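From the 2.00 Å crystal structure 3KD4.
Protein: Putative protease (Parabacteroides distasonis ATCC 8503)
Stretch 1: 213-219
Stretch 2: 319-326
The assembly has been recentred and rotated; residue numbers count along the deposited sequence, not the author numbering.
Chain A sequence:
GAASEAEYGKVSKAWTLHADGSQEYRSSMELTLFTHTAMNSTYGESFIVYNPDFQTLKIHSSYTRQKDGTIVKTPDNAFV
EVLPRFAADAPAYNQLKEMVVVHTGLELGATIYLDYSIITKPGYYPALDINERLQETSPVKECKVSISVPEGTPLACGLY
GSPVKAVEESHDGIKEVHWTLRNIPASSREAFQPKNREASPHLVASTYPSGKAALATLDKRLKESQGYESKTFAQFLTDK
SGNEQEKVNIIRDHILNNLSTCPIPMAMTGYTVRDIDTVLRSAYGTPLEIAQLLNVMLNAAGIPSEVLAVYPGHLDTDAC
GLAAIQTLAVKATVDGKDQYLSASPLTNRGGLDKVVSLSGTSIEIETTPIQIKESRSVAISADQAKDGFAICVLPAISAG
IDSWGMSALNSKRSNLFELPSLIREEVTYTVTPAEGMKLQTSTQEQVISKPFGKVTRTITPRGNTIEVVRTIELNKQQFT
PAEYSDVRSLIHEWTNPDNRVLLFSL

Stretch 1 213-219: AALATLD
Stretch 2 (319-326) ACGLAAIQ

A helix can pack against a sequence-distant loop without a hydrogen bond between them, and the pairing of residues 213-219 with 319-326 in this putative protease is a compact example. The first stretch is regular α-helix throughout, with phi/psi near -60/-43 and backbone bonds such as Leu218 N to Ala214 O at 3.0 Å; the helix runs on at both ends. The second is an irregular segment. Cys320 (-119/166) and Gly321 (-102/-151) are extended, and Leu322 (-82/-21) then starts a type I β turn through Ala323 (-65/-27) and Ala324 (-79/-7), closed by Ile325 N to Leu322 O at 3.0 Å, before Ile325 (-70/130) opens again. From Gly321 to Ile325 the loop advances obliquely, in broadly the same sense as the helix from Ala214 to Leu218.

The backbones come nearest where small residues meet, Ala214 CA lying 5.6 Å from Gly321 CA. Ala214 points its methyl toward the loop, and CB rests 4.1 Å from Gly321 CA; Gly321 has no side chain, so the methyl meets bare backbone.

Beside this close approach, Leu322 supplies the main bump. Its CA-to-CB bond points sideways, but the m,t rotamer (chi1 -57°, chi2 -177°) brings its end to the helix, into a hollow lined by Ala214, Leu215 and Leu218. Leu322 CD2 lies 4.1 Å from Ala214 CB, 3.7 Å from Ala214 O and 3.9 Å from Leu215 CD2, while Leu322 CD1 sits 4.0 Å from Leu218 CB. Leu218 (t,p; 179°, 59°) points toward the loop, one helical turn beyond Ala214.

Leu215, also m,t (-64°, 172°), starts sideways yet reaches across, its CD2 meeting Ile325 CD1 at 4.1 Å; Ile325 is m,t as well (-63°, 172°) and points toward the helix.

No hydrogen bond crosses the interface. Mostly apolar contacts at van der Waals distances accompany a buried surface of 224 Å², both sides summed; the touching residues are at least 104 positions apart in sequence.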

# COMPACT_ATOMS: atom_id res chain seq x y z
N ALA A 213 16.10 17.66 3.28
CA ALA A 213 16.18 18.04 4.69
C ALA A 213 15.20 17.21 5.56
O ALA A 213 15.55 16.81 6.66
CB ALA A 213 15.95 19.56 4.91
N ALA A 214 14.01 16.95 5.05
CA ALA A 214 13.06 16.08 5.72
C ALA A 214 13.68 14.70 5.98
O ALA A 214 13.65 14.16 7.11
CB ALA A 214 11.76 15.98 4.92
N LEU A 215 14.27 14.12 4.94
CA LEU A 215 14.93 12.81 5.05
C LEU A 215 16.14 12.84 5.99
O LEU A 215 16.34 11.91 6.79
CB LEU A 215 15.32 12.30 3.64
CG LEU A 215 14.13 12.02 2.70
CD1 LEU A 215 14.57 11.71 1.26
CD2 LEU A 215 13.23 10.89 3.27
N ALA A 216 16.91 13.92 5.94
CA ALA A 216 18.10 14.08 6.82
C ALA A 216 17.66 14.22 8.26
O ALA A 216 18.27 13.66 9.17
CB ALA A 216 19.00 15.31 6.40
N THR A 217 16.58 14.95 8.48
CA THR A 217 16.03 15.01 9.82
C THR A 217 15.60 13.63 10.34
O THR A 217 15.89 13.27 11.48
CB THR A 217 14.88 16.00 9.91
OG1 THR A 217 15.46 17.31 9.70
CG2 THR A 217 14.20 15.91 11.29
N LEU A 218 14.92 12.86 9.51
CA LEU A 218 14.54 11.50 9.90
C LEU A 218 15.77 10.67 10.26
O LEU A 218 15.82 10.01 11.31
CB LEU A 218 13.73 10.83 8.80
CG LEU A 218 13.25 9.38 9.03
CD1 LEU A 218 12.36 9.26 10.30
CD2 LEU A 218 12.51 8.85 7.79
N ASP A 219 16.77 10.74 9.42
CA ASP A 219 17.99 10.00 9.65
C ASP A 219 18.64 10.37 10.98
O ASP A 219 19.06 9.49 11.72
CB ASP A 219 18.94 10.30 8.52
CG ASP A 219 20.05 9.26 8.37
OD1 ASP A 219 20.07 8.18 9.01
OD2 ASP A 219 20.89 9.56 7.52
N ALA A 319 9.61 18.71 -2.90
CA ALA A 319 8.54 19.51 -2.27
C ALA A 319 7.67 18.70 -1.33
O ALA A 319 6.59 19.16 -0.93
CB ALA A 319 7.64 20.16 -3.34
N CYS A 320 8.03 17.47 -1.01
CA CYS A 320 7.24 16.81 -0.00
C CYS A 320 8.03 16.43 1.23
O CYS A 320 9.25 16.51 1.26
CB CYS A 320 6.50 15.67 -0.56
SG CYS A 320 7.58 14.38 -1.08
N GLY A 321 7.29 16.09 2.28
CA GLY A 321 7.87 15.66 3.56
C GLY A 321 7.79 14.14 3.68
O GLY A 321 7.80 13.39 2.69
N LEU A 322 7.70 13.69 4.91
CA LEU A 322 7.69 12.27 5.21
C LEU A 322 6.30 11.64 5.04
O LEU A 322 6.19 10.43 4.85
CB LEU A 322 8.22 12.08 6.64
CG LEU A 322 9.63 12.63 6.94
CD1 LEU A 322 10.03 12.29 8.41
CD2 LEU A 322 10.74 12.16 5.95
N ALA A 323 5.25 12.45 5.07
CA ALA A 323 3.87 11.96 4.97
C ALA A 323 3.59 11.32 3.63
O ALA A 323 2.79 10.42 3.56
CB ALA A 323 2.81 13.10 5.30
N ALA A 324 4.30 11.73 2.58
CA ALA A 324 4.15 11.14 1.27
C ALA A 324 4.91 9.77 1.12
O ALA A 324 4.75 9.12 0.10
CB ALA A 324 4.65 12.13 0.21
N ILE A 325 5.71 9.35 2.11
CA ILE A 325 6.43 8.07 2.02
C ILE A 325 5.42 6.92 2.12
O ILE A 325 4.60 6.91 3.04
CB ILE A 325 7.51 7.95 3.08
CG1 ILE A 325 8.58 9.03 2.88
CG2 ILE A 325 8.16 6.52 3.09
CD1 ILE A 325 9.62 9.12 4.03
N GLN A 326 5.47 5.97 1.19
CA GLN A 326 4.58 4.81 1.18
C GLN A 326 5.19 3.56 1.71
O GLN A 326 4.48 2.75 2.26
CB GLN A 326 3.94 4.57 -0.23
CG GLN A 326 4.89 4.32 -1.38
CD GLN A 326 4.16 4.00 -2.73
OE1 GLN A 326 3.21 4.70 -3.12
NE2 GLN A 326 4.64 2.92 -3.45